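3-methylornithine synthase (PDB 3T7V) catalyses the radical-based isomerization of L-lysine to (3R)-3-methyl-D-ornithine, a step in pyrrolysine biosynthesis, using a [4Fe-4S] cluster and S-adenosylmethionine. Local coordinates at residues Gln74-Tyr79 against Arg179-Gly184; Tyr79-Asn84 against Glu243-Glu248; Asp124-Val129 against Leu155-Glu160. All coordinates share one frame; numbering follows the deposited sequence.

Contact 1 (Gln74-Tyr79 against Arg179-Gly184); sequences QCSFCY and RKLRVG. With SF4 (iron/sulfur cluster), chain B; SAM (S-adenosylmethionine), chain C.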
loop_
_atom_site.group_PDB
_atom_site.type_symbol
_atom_site.label_atom_id
_atom_site.label_comp_id
_atom_site.label_asym_id
_atom_site.label_seq_id
_atom_site.Cartn_x
_atom_site.Cartn_y
_atom_site.Cartn_z
ATOM N N GLN A 74 -18.036 6.857 1.179
ATOM C CA GLN A 74 -18.729 6.113 2.253
ATOM C C GLN A 74 -18.304 4.659 2.270
ATOM O O GLN A 74 -19.110 3.712 2.403
ATOM C CB GLN A 74 -20.268 6.330 2.287
ATOM C CG GLN A 74 -20.880 5.943 1.034
ATOM C CD GLN A 74 -22.406 6.212 1.105
ATOM O OE1 GLN A 74 -23.119 5.706 1.997
ATOM N NE2 GLN A 74 -22.821 7.148 0.307
ATOM N N CYS A 75 -17.009 4.414 2.099
ATOM C CA CYS A 75 -16.522 3.044 2.181
ATOM C C CYS A 75 -16.905 2.372 3.492
ATOM O O CYS A 75 -16.722 2.903 4.570
ATOM C CB CYS A 75 -15.026 3.002 1.991
ATOM S SG CYS A 75 -14.441 3.674 0.421
ATOM N N SER A 76 -17.390 1.129 3.361
ATOM C CA SER A 76 -17.952 0.462 4.565
ATOM C C SER A 76 -16.889 0.019 5.577
ATOM O O SER A 76 -17.184 -0.233 6.724
ATOM C CB SER A 76 -18.851 -0.670 4.157
ATOM O OG SER A 76 -18.093 -1.563 3.433
ATOM N N PHE A 77 -15.671 -0.104 5.092
ATOM C CA PHE A 77 -14.544 -0.651 5.869
ATOM C C PHE A 77 -13.693 0.458 6.550
ATOM O O PHE A 77 -12.840 0.137 7.402
ATOM C CB PHE A 77 -13.597 -1.504 4.953
ATOM C CG PHE A 77 -13.140 -0.796 3.731
ATOM C CD1 PHE A 77 -11.972 0.002 3.749
ATOM C CD2 PHE A 77 -13.880 -0.891 2.547
ATOM C CE1 PHE A 77 -11.601 0.686 2.594
ATOM C CE2 PHE A 77 -13.447 -0.305 1.364
ATOM C CZ PHE A 77 -12.314 0.546 1.405
ATOM N N CYS A 78 -13.842 1.733 6.084
ATOM C CA CYS A 78 -12.835 2.705 6.421
ATOM C C CYS A 78 -13.279 3.636 7.536
ATOM O O CYS A 78 -14.386 4.172 7.509
ATOM C CB CYS A 78 -12.603 3.563 5.162
ATOM S SG CYS A 78 -11.293 4.790 5.426
ATOM N N TYR A 79 -12.404 3.819 8.517
ATOM C CA TYR A 79 -12.736 4.716 9.655
ATOM C C TYR A 79 -13.072 6.131 9.161
ATOM O O TYR A 79 -13.820 6.852 9.855
ATOM C CB TYR A 79 -11.491 4.796 10.526
ATOM C CG TYR A 79 -11.669 5.571 11.825
ATOM C CD1 TYR A 79 -12.500 5.043 12.862
ATOM C CD2 TYR A 79 -11.086 6.795 11.969
ATOM C CE1 TYR A 79 -12.645 5.768 14.059
ATOM C CE2 TYR A 79 -11.196 7.487 13.173
ATOM C CZ TYR A 79 -11.975 6.954 14.185
ATOM O OH TYR A 79 -12.096 7.675 15.362
ATOM N N ARG A 179 -18.978 -3.839 -4.571
ATOM C CA ARG A 179 -20.058 -2.892 -4.329
ATOM C C ARG A 179 -20.481 -2.779 -2.847
ATOM O O ARG A 179 -21.097 -1.757 -2.488
ATOM C CB ARG A 179 -21.309 -3.360 -5.130
ATOM C CG ARG A 179 -21.821 -4.726 -4.719
ATOM C CD ARG A 179 -22.821 -5.276 -5.787
ATOM N NE ARG A 179 -24.007 -4.399 -5.879
ATOM C CZ ARG A 179 -25.063 -4.477 -5.034
ATOM N NH1 ARG A 179 -25.048 -5.339 -4.003
ATOM N NH2 ARG A 179 -26.150 -3.696 -5.195
ATOM N N LYS A 180 -20.134 -3.775 -1.993
ATOM C CA LYS A 180 -20.405 -3.677 -0.556
ATOM C C LYS A 180 -19.345 -2.936 0.209
ATOM O O LYS A 180 -19.573 -2.558 1.371
ATOM C CB LYS A 180 -20.442 -5.134 0.089
ATOM C CG LYS A 180 -21.473 -6.051 -0.560
ATOM C CD LYS A 180 -21.486 -7.458 0.172
ATOM C CE LYS A 180 -22.224 -8.542 -0.511
ATOM N NZ LYS A 180 -22.147 -9.477 0.640
ATOM N N LEU A 181 -18.169 -2.799 -0.421
ATOM C CA LEU A 181 -16.994 -2.168 0.202
ATOM C C LEU A 181 -16.854 -0.711 -0.234
ATOM O O LEU A 181 -17.020 0.205 0.584
ATOM C CB LEU A 181 -15.704 -2.961 -0.142
ATOM C CG LEU A 181 -15.676 -4.402 0.403
ATOM C CD1 LEU A 181 -14.370 -5.098 -0.027
ATOM C CD2 LEU A 181 -15.964 -4.449 1.905
ATOM N N ARG A 182 -16.561 -0.499 -1.500
ATOM C CA ARG A 182 -16.426 0.875 -2.053
ATOM C C ARG A 182 -17.791 1.346 -2.505
ATOM O O ARG A 182 -18.069 1.494 -3.719
ATOM C CB ARG A 182 -15.367 0.947 -3.164
ATOM C CG ARG A 182 -13.966 0.953 -2.483
ATOM C CD ARG A 182 -12.872 1.359 -3.485
ATOM N NE ARG A 182 -11.602 1.595 -2.779
ATOM C CZ ARG A 182 -11.343 2.719 -2.102
ATOM N NH1 ARG A 182 -12.081 3.804 -2.252
ATOM N NH2 ARG A 182 -10.232 2.830 -1.406
ATOM N N VAL A 183 -18.628 1.620 -1.515
ATOM C CA VAL A 183 -20.067 1.908 -1.768
ATOM C C VAL A 183 -20.206 3.128 -2.656
ATOM O O VAL A 183 -19.669 4.217 -2.378
ATOM C CB VAL A 183 -20.775 2.140 -0.413
ATOM C CG1 VAL A 183 -22.220 2.503 -0.708
ATOM C CG2 VAL A 183 -20.680 0.865 0.399
ATOM N N GLY A 184 -20.963 2.939 -3.735
ATOM C CA GLY A 184 -21.304 4.079 -4.613
ATOM C C GLY A 184 -20.204 4.456 -5.615
ATOM O O GLY A 184 -20.353 5.428 -6.383
HETATM FE FE1 SF4 B . -10.293 6.360 0.824
HETATM FE FE2 SF4 B . -12.465 7.776 1.853
HETATM FE FE3 SF4 B . -11.484 5.778 3.326
HETATM FE FE4 SF4 B . -12.844 5.225 1.128
HETATM S S1 SF4 B . -13.693 6.271 2.947
HETATM S S2 SF4 B . -10.861 4.303 1.742
HETATM S S3 SF4 B . -12.295 6.888 -0.277
HETATM S S4 SF4 B . -10.403 7.668 2.824
HETATM N N SAM C . -9.024 7.897 -0.068
HETATM C CA SAM C . -8.173 7.355 -1.019
HETATM C C SAM C . -8.561 6.017 -1.508
HETATM O O SAM C . -9.535 5.426 -0.999
HETATM O OXT SAM C . -7.937 5.572 -2.534
HETATM C CB SAM C . -7.006 6.901 -0.485
HETATM C CG SAM C . -6.948 6.188 0.804
HETATM S SD SAM C . -6.082 4.565 0.676
HETATM C CE SAM C . -4.675 4.850 1.714
HETATM C "C5'" SAM C . -7.090 3.556 1.741
HETATM C "C4'" SAM C . -7.009 2.254 1.441
HETATM O "O4'" SAM C . -6.506 2.019 2.902
HETATM C "C3'" SAM C . -8.119 1.634 1.056
HETATM O "O3'" SAM C . -7.657 1.504 -0.295
HETATM C "C2'" SAM C . -7.726 0.345 1.792
HETATM O "O2'" SAM C . -7.029 -0.629 0.948
HETATM C "C1'" SAM C . -6.912 0.655 3.061
HETATM N N9 SAM C . -7.826 0.666 4.262
HETATM C C8 SAM C . -8.803 1.553 4.620
HETATM N N7 SAM C . -9.386 1.133 5.733
HETATM C C5 SAM C . -8.768 -0.038 6.111
HETATM C C6 SAM C . -9.012 -0.951 7.148
HETATM N N6 SAM C . -9.978 -0.777 8.051
HETATM N N1 SAM C . -8.193 -2.007 7.273
HETATM C C2 SAM C . -7.196 -2.248 6.372
HETATM N N3 SAM C . -7.006 -1.449 5.293
HETATM C C4 SAM C . -7.792 -0.331 5.194
HETATM O O HOH W 1 -18.635 6.361 -1.603
#
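Phe77 meets both Leu181 and Arg182, and its ring wedges between protein and cofactors. From CB, a chi1 of 53° sets CG between the backbone N and the carbonyl carbon. Beyond CG the two sides of the ring diverge. CD1 lies 3.5 Å from N7 of the S-adenosylmethionine adenine, and C8 of that base lies at the same edge, in the ring plane, next to CE1. On the other side, CE2 packs at 3.8 Å from CB of Leu181, while Arg182 CG approaches the ring edge. Cys75 CB covers one face near its rim. The tip, CZ, sits over one face of the Arg182 guanidinium, whose plane is turned 75° from the ring. That guanidinium bonds through NH2 to the S-adenosylmethionine carboxylate O at 2.7 Å and forms a salt bridge with Glu171. Ser76 ties the two segments twice, N to Leu181 O (2.9 Å, 163°) and the hydroxyl OG to Lys180 O, on a lone pair. Cys75 and Cys78 bind two irons in the CX3CX2C loop of radical SAM enzymes, completed by Cys71. This loop, between strand 58-68 and helix 93-103, thus packs against the segment carrying helix 175-181 and the turn after it.

Contact 2 (Tyr79-Asn84 against Glu243-Glu248); sequences YYNCRN and EGTPLE. With SF4 (iron/sulfur cluster), chain B.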
loop_
_atom_site.group_PDB
_atom_site.type_symbol
_atom_site.label_atom_id
_atom_site.label_comp_id
_atom_site.label_asym_id
_atom_site.label_seq_id
_atom_site.Cartn_x
_atom_site.Cartn_y
_atom_site.Cartn_z
ATOM N N TYR A 79 -12.404 3.819 8.517
ATOM C CA TYR A 79 -12.736 4.716 9.655
ATOM C C TYR A 79 -13.072 6.131 9.161
ATOM O O TYR A 79 -13.820 6.852 9.855
ATOM C CB TYR A 79 -11.491 4.796 10.526
ATOM C CG TYR A 79 -11.669 5.571 11.825
ATOM C CD1 TYR A 79 -12.500 5.043 12.862
ATOM C CD2 TYR A 79 -11.086 6.795 11.969
ATOM C CE1 TYR A 79 -12.645 5.768 14.059
ATOM C CE2 TYR A 79 -11.196 7.487 13.173
ATOM C CZ TYR A 79 -11.975 6.954 14.185
ATOM O OH TYR A 79 -12.096 7.675 15.362
ATOM N N TYR A 80 -12.499 6.571 8.036
ATOM C CA TYR A 80 -12.621 7.949 7.635
ATOM C C TYR A 80 -13.801 8.162 6.697
ATOM O O TYR A 80 -14.013 9.259 6.219
ATOM C CB TYR A 80 -11.271 8.391 6.982
ATOM C CG TYR A 80 -10.154 8.285 7.961
ATOM C CD1 TYR A 80 -9.352 7.149 8.020
ATOM C CD2 TYR A 80 -9.877 9.309 8.823
ATOM C CE1 TYR A 80 -8.341 7.002 8.952
ATOM C CE2 TYR A 80 -8.841 9.161 9.783
ATOM C CZ TYR A 80 -8.088 7.971 9.811
ATOM O OH TYR A 80 -7.106 7.954 10.796
ATOM N N ASN A 81 -14.660 7.142 6.514
ATOM C CA ASN A 81 -15.858 7.363 5.680
ATOM C C ASN A 81 -16.686 8.535 6.182
ATOM O O ASN A 81 -16.702 8.786 7.396
ATOM C CB ASN A 81 -16.580 6.091 5.393
ATOM C CG ASN A 81 -17.571 5.855 6.401
ATOM O OD1 ASN A 81 -18.725 6.375 6.267
ATOM N ND2 ASN A 81 -17.205 5.119 7.398
ATOM N N CYS A 82 -17.365 9.185 5.275
ATOM C CA CYS A 82 -18.018 10.432 5.576
ATOM C C CYS A 82 -19.130 10.340 6.625
ATOM O O CYS A 82 -19.434 11.392 7.271
ATOM C CB CYS A 82 -18.516 11.020 4.314
ATOM S SG CYS A 82 -19.908 10.239 3.559
ATOM N N ARG A 83 -19.666 9.144 6.827
ATOM C CA ARG A 83 -20.775 8.988 7.818
ATOM C C ARG A 83 -20.181 8.896 9.216
ATOM O O ARG A 83 -20.959 8.996 10.195
ATOM C CB ARG A 83 -21.550 7.702 7.548
ATOM C CG ARG A 83 -22.163 7.732 6.155
ATOM C CD ARG A 83 -23.185 8.820 6.047
ATOM N NE ARG A 83 -23.762 8.831 4.696
ATOM C CZ ARG A 83 -24.614 7.917 4.222
ATOM N NH1 ARG A 83 -25.009 6.902 5.003
ATOM N NH2 ARG A 83 -25.092 8.036 2.969
ATOM N N ASN A 84 -18.852 8.701 9.385
ATOM C CA ASN A 84 -18.290 8.503 10.722
ATOM C C ASN A 84 -17.993 9.856 11.362
ATOM O O ASN A 84 -17.329 10.697 10.734
ATOM C CB ASN A 84 -17.022 7.622 10.655
ATOM C CG ASN A 84 -16.794 6.832 11.895
ATOM O OD1 ASN A 84 -17.609 6.892 12.865
ATOM N ND2 ASN A 84 -15.724 6.093 11.937
ATOM N N GLU A 243 -14.045 1.275 14.481
ATOM C CA GLU A 243 -15.175 1.796 15.294
ATOM C C GLU A 243 -16.006 2.770 14.458
ATOM O O GLU A 243 -15.476 3.602 13.724
ATOM C CB GLU A 243 -14.572 2.488 16.557
ATOM C CG GLU A 243 -15.629 3.115 17.426
ATOM C CD GLU A 243 -15.082 3.744 18.695
ATOM O OE1 GLU A 243 -14.304 4.720 18.626
ATOM O OE2 GLU A 243 -15.464 3.274 19.778
ATOM N N GLY A 244 -17.348 2.621 14.515
ATOM C CA GLY A 244 -18.191 3.597 13.917
ATOM C C GLY A 244 -18.493 3.331 12.484
ATOM O O GLY A 244 -19.217 4.091 11.877
ATOM N N THR A 245 -17.961 2.214 11.934
ATOM C CA THR A 245 -18.252 1.906 10.516
ATOM C C THR A 245 -19.264 0.759 10.409
ATOM O O THR A 245 -19.440 0.002 11.388
ATOM C CB THR A 245 -16.963 1.424 9.792
ATOM O OG1 THR A 245 -16.510 0.193 10.369
ATOM C CG2 THR A 245 -15.893 2.573 9.903
ATOM N N PRO A 246 -19.783 0.531 9.197
ATOM C CA PRO A 246 -20.764 -0.558 9.021
ATOM C C PRO A 246 -20.156 -1.900 9.302
ATOM O O PRO A 246 -20.865 -2.818 9.676
ATOM C CB PRO A 246 -21.153 -0.424 7.513
ATOM C CG PRO A 246 -21.036 1.073 7.279
ATOM C CD PRO A 246 -19.797 1.462 8.044
ATOM N N LEU A 247 -18.831 -2.019 9.170
ATOM C CA LEU A 247 -18.147 -3.291 9.413
ATOM C C LEU A 247 -17.492 -3.432 10.789
ATOM O O LEU A 247 -16.647 -4.322 10.997
ATOM C CB LEU A 247 -17.115 -3.557 8.311
ATOM C CG LEU A 247 -17.781 -3.826 6.955
ATOM C CD1 LEU A 247 -16.737 -3.983 5.854
ATOM C CD2 LEU A 247 -18.627 -5.137 7.038
ATOM N N GLU A 248 -17.811 -2.520 11.703
ATOM C CA GLU A 248 -17.241 -2.564 13.021
ATOM C C GLU A 248 -17.304 -3.947 13.698
ATOM O O GLU A 248 -16.326 -4.402 14.321
ATOM C CB GLU A 248 -17.858 -1.460 13.938
ATOM C CG GLU A 248 -17.410 -1.556 15.411
ATOM C CD GLU A 248 -17.994 -0.430 16.327
ATOM O OE1 GLU A 248 -18.657 0.512 15.855
ATOM O OE2 GLU A 248 -17.787 -0.491 17.556
HETATM FE FE1 SF4 B . -10.293 6.360 0.824
HETATM FE FE2 SF4 B . -12.465 7.776 1.853
HETATM FE FE3 SF4 B . -11.484 5.778 3.326
HETATM FE FE4 SF4 B . -12.844 5.225 1.128
HETATM S S1 SF4 B . -13.693 6.271 2.947
HETATM S S2 SF4 B . -10.861 4.303 1.742
HETATM S S3 SF4 B . -12.295 6.888 -0.277
HETATM S S4 SF4 B . -10.403 7.668 2.824
HETATM O O HOH W 2 -14.493 7.091 16.777
HETATM O O HOH W 3 -19.439 5.103 9.387
#
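Tyr79 turns the edge of its ring to Glu243, whose carbonyl O lies near the ring plane, 3.4 Å from CD1. The opposite edge, at CD2, meets CE2 of Tyr80, also in plane, and Arg315 makes a cation-pi contact with this ring. The Tyr80 ring in turn has CD2 of Tyr79 over the centre of one face, at 3.8 Å. The third flat group, the amide of Asn84, does the bonding across the contact. Its CG is anti to the backbone N (chi1 -151°), and ND2 spends both its hydrogens on carbonyls. One goes to Tyr79 O at 2.9 Å, which closes the 79-84 loop on itself. The other goes to Glu243 O at 3.1 Å, with the acceptor tilted somewhat out of the amide plane. The same carbonyl of Glu243 is therefore met by the Tyr79 ring edge as well as by an N-H. OD1 of Asn84 lies 3.5 Å from CA of Gly244, a residue of positive phi with no side chain to obstruct the amide.

Two waters widen the link: one joins Tyr79 OH to Glu243 OE1, the other joins Asn81 ND2 to Gly244 O. Nearer the loop backbone, the methyl CG2 of Thr245 packs on Tyr79 CA and on Asn81 ND2, each at 3.8 Å, while Thr245 OG1 bonds back to Gln242 O. Type I turns at 81-84 and 245-248 shape both backbones, and in the first Asn81 OD1 accepts from Arg83 N, an Asx turn. With Asn81 CA lying 3.7 Å from cluster sulfur S1, the arrangement belongs to the loop that follows the radical SAM cysteine motif, covered here by the loop after strand 233-238.

Contact 3 (Asp124-Val129 against Leu155-Glu160); sequences DPNRFV and LLKARE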
loop_
_atom_site.group_PDB
_atom_site.type_symbol
_atom_site.label_atom_id
_atom_site.label_comp_id
_atom_site.label_asym_id
_atom_site.label_seq_id
_atom_site.Cartn_x
_atom_site.Cartn_y
_atom_site.Cartn_z
ATOM N N ASP A 124 -11.394 22.495 -5.886
ATOM C CA ASP A 124 -10.455 23.219 -6.769
ATOM C C ASP A 124 -9.158 22.417 -6.786
ATOM O O ASP A 124 -8.281 22.610 -5.923
ATOM C CB ASP A 124 -10.161 24.638 -6.284
ATOM C CG ASP A 124 -9.189 25.356 -7.251
ATOM O OD1 ASP A 124 -8.726 24.657 -8.253
ATOM O OD2 ASP A 124 -8.862 26.561 -6.988
ATOM N N PRO A 125 -9.079 21.454 -7.704
ATOM C CA PRO A 125 -7.942 20.563 -7.670
ATOM C C PRO A 125 -6.619 21.215 -7.930
ATOM O O PRO A 125 -5.587 20.581 -7.676
ATOM C CB PRO A 125 -8.247 19.466 -8.737
ATOM C CG PRO A 125 -9.549 19.815 -9.295
ATOM C CD PRO A 125 -10.101 21.065 -8.689
ATOM N N ASN A 126 -6.586 22.483 -8.356
ATOM C CA ASN A 126 -5.309 23.167 -8.418
ATOM C C ASN A 126 -4.679 23.279 -7.003
ATOM O O ASN A 126 -3.459 23.402 -6.848
ATOM C CB ASN A 126 -5.472 24.534 -9.029
ATOM C CG ASN A 126 -5.800 24.442 -10.473
ATOM O OD1 ASN A 126 -5.271 23.582 -11.191
ATOM N ND2 ASN A 126 -6.696 25.283 -10.914
ATOM N N ARG A 127 -5.511 23.186 -5.961
ATOM C CA ARG A 127 -4.940 23.219 -4.606
ATOM C C ARG A 127 -4.110 21.942 -4.343
ATOM O O ARG A 127 -3.095 22.004 -3.667
ATOM C CB ARG A 127 -6.097 23.184 -3.587
ATOM C CG ARG A 127 -6.903 24.462 -3.566
ATOM C CD ARG A 127 -8.285 24.302 -2.841
ATOM N NE ARG A 127 -8.944 25.612 -2.804
ATOM C CZ ARG A 127 -10.212 25.742 -2.511
ATOM N NH1 ARG A 127 -10.988 24.707 -2.277
ATOM N NH2 ARG A 127 -10.733 26.973 -2.388
ATOM N N PHE A 128 -4.549 20.803 -4.910
ATOM C CA PHE A 128 -3.777 19.570 -4.740
ATOM C C PHE A 128 -2.527 19.641 -5.614
ATOM O O PHE A 128 -1.456 19.168 -5.195
ATOM C CB PHE A 128 -4.672 18.389 -5.128
ATOM C CG PHE A 128 -3.921 17.098 -5.124
ATOM C CD1 PHE A 128 -3.372 16.571 -3.947
ATOM C CD2 PHE A 128 -3.666 16.464 -6.348
ATOM C CE1 PHE A 128 -2.608 15.354 -3.917
ATOM C CE2 PHE A 128 -2.946 15.271 -6.327
ATOM C CZ PHE A 128 -2.399 14.722 -5.136
ATOM N N VAL A 129 -2.660 20.104 -6.847
ATOM C CA VAL A 129 -1.491 20.228 -7.768
ATOM C C VAL A 129 -0.440 21.136 -7.099
ATOM O O VAL A 129 0.772 20.805 -7.157
ATOM C CB VAL A 129 -1.959 20.802 -9.133
ATOM C CG1 VAL A 129 -0.715 20.991 -10.034
ATOM C CG2 VAL A 129 -2.953 19.800 -9.785
ATOM N N LEU A 155 -4.778 14.426 -12.602
ATOM C CA LEU A 155 -3.675 13.439 -12.658
ATOM C C LEU A 155 -2.549 13.945 -13.573
ATOM O O LEU A 155 -1.341 13.805 -13.297
ATOM C CB LEU A 155 -4.173 12.024 -13.110
ATOM C CG LEU A 155 -5.035 11.327 -12.031
ATOM C CD1 LEU A 155 -5.562 10.051 -12.733
ATOM C CD2 LEU A 155 -4.181 11.027 -10.774
ATOM N N LEU A 156 -2.949 14.499 -14.724
ATOM C CA LEU A 156 -1.954 14.974 -15.700
ATOM C C LEU A 156 -1.175 16.172 -15.138
ATOM O O LEU A 156 0.085 16.202 -15.235
ATOM C CB LEU A 156 -2.798 15.301 -16.959
ATOM C CG LEU A 156 -2.316 16.054 -18.081
ATOM C CD1 LEU A 156 -3.399 15.842 -19.182
ATOM C CD2 LEU A 156 -2.021 17.490 -17.743
ATOM N N LYS A 157 -1.845 17.082 -14.423
ATOM C CA LYS A 157 -1.146 18.227 -13.851
ATOM C C LYS A 157 -0.211 17.809 -12.704
ATOM O O LYS A 157 0.910 18.375 -12.553
ATOM C CB LYS A 157 -2.127 19.266 -13.389
ATOM C CG LYS A 157 -2.794 19.983 -14.581
ATOM C CD LYS A 157 -3.894 20.848 -13.983
ATOM C CE LYS A 157 -4.370 21.775 -15.042
ATOM N NZ LYS A 157 -5.852 21.851 -14.867
ATOM N N ALA A 158 -0.664 16.841 -11.919
ATOM C CA ALA A 158 0.204 16.398 -10.824
ATOM C C ALA A 158 1.443 15.670 -11.300
ATOM O O ALA A 158 2.493 15.798 -10.688
ATOM C CB ALA A 158 -0.569 15.559 -9.840
ATOM N N ARG A 159 1.329 14.969 -12.429
ATOM C CA ARG A 159 2.488 14.322 -13.086
ATOM C C ARG A 159 3.506 15.375 -13.499
ATOM O O ARG A 159 4.714 15.257 -13.252
ATOM C CB ARG A 159 2.018 13.479 -14.250
ATOM C CG ARG A 159 3.191 12.811 -15.005
ATOM C CD ARG A 159 3.960 11.815 -14.171
ATOM N NE ARG A 159 5.039 11.264 -14.959
ATOM C CZ ARG A 159 5.997 10.496 -14.454
ATOM N NH1 ARG A 159 5.961 10.122 -13.172
ATOM N NH2 ARG A 159 6.905 10.009 -15.268
ATOM N N GLU A 160 3.011 16.456 -14.087
ATOM C CA GLU A 160 3.920 17.541 -14.536
ATOM C C GLU A 160 4.654 18.236 -13.371
ATOM O O GLU A 160 5.796 18.664 -13.538
ATOM C CB GLU A 160 3.097 18.516 -15.400
ATOM C CG GLU A 160 3.969 19.524 -16.139
ATOM C CD GLU A 160 4.997 18.978 -17.167
ATOM O OE1 GLU A 160 4.890 17.877 -17.818
ATOM O OE2 GLU A 160 5.934 19.761 -17.367
#
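Val129 meets Lys157 with both methyls: chi1 of 177° sets CG1 anti to the backbone N and CG2 anti to the carbonyl carbon. The two side chains cross at about a right angle. Val129 CG2 touches Lys157 CB at 3.7 Å, and CG1 lies 4.0 Å from the same carbon, so the valine grips the root of the lysine rather than its charged end.

Further out, the lysine chain, which starts with CG anti to the carbonyl carbon (chi1 -72°), runs on toward Asn126. Its CD and NZ both come near Asn126 OD1, the latter at 4.1 Å, a proximity too long to count as a bond. On the buried side, Phe128 CE2 lies 4.3 Å from Ala158 CB, which meets the ring obliquely. The helix backbones come near each other at Val129 and Ala158, whose CA atoms are 5.2 Å apart, a closeness in keeping with the small alanine. Ahead of helix 126-139, Asp124 precedes the turn that leads in, and its OD1 accepts from Asn126 N at 3.1 Å, a capping bond.

Thr154, one residue earlier on helix 152-160, extends the interface by touching Pro125, Phe128 and Val129. Helix 126-139 joins strands 110-115 and 143-146 in a beta-alpha-beta crossover, and helix 152-160 forms part of the next one, so the contact is the apolar packing of successive outer helices in a TIM-type barrel.

The three contacts illustrate how chemistry follows position in one barrel. Contacts 1 and 2 share Tyr79 and one cysteine-bearing loop, and their centres lie about 9 Å apart beside the iron-sulfur cluster. Contact 1 is the buried one of the pair, rich in metal ligation, charge and backbone bonding; contact 2, partly buried, joins two loops through one amide and bridging waters. Contact 3, with its centre about 26 Å from that of contact 1, also buries most of its touching residues, yet it pairs two helices through methyl, methylene and ring contacts. Along the chain it is nested inside the loops closed by both others, so its helices lie between the cysteine loop and the segment carrying Arg182.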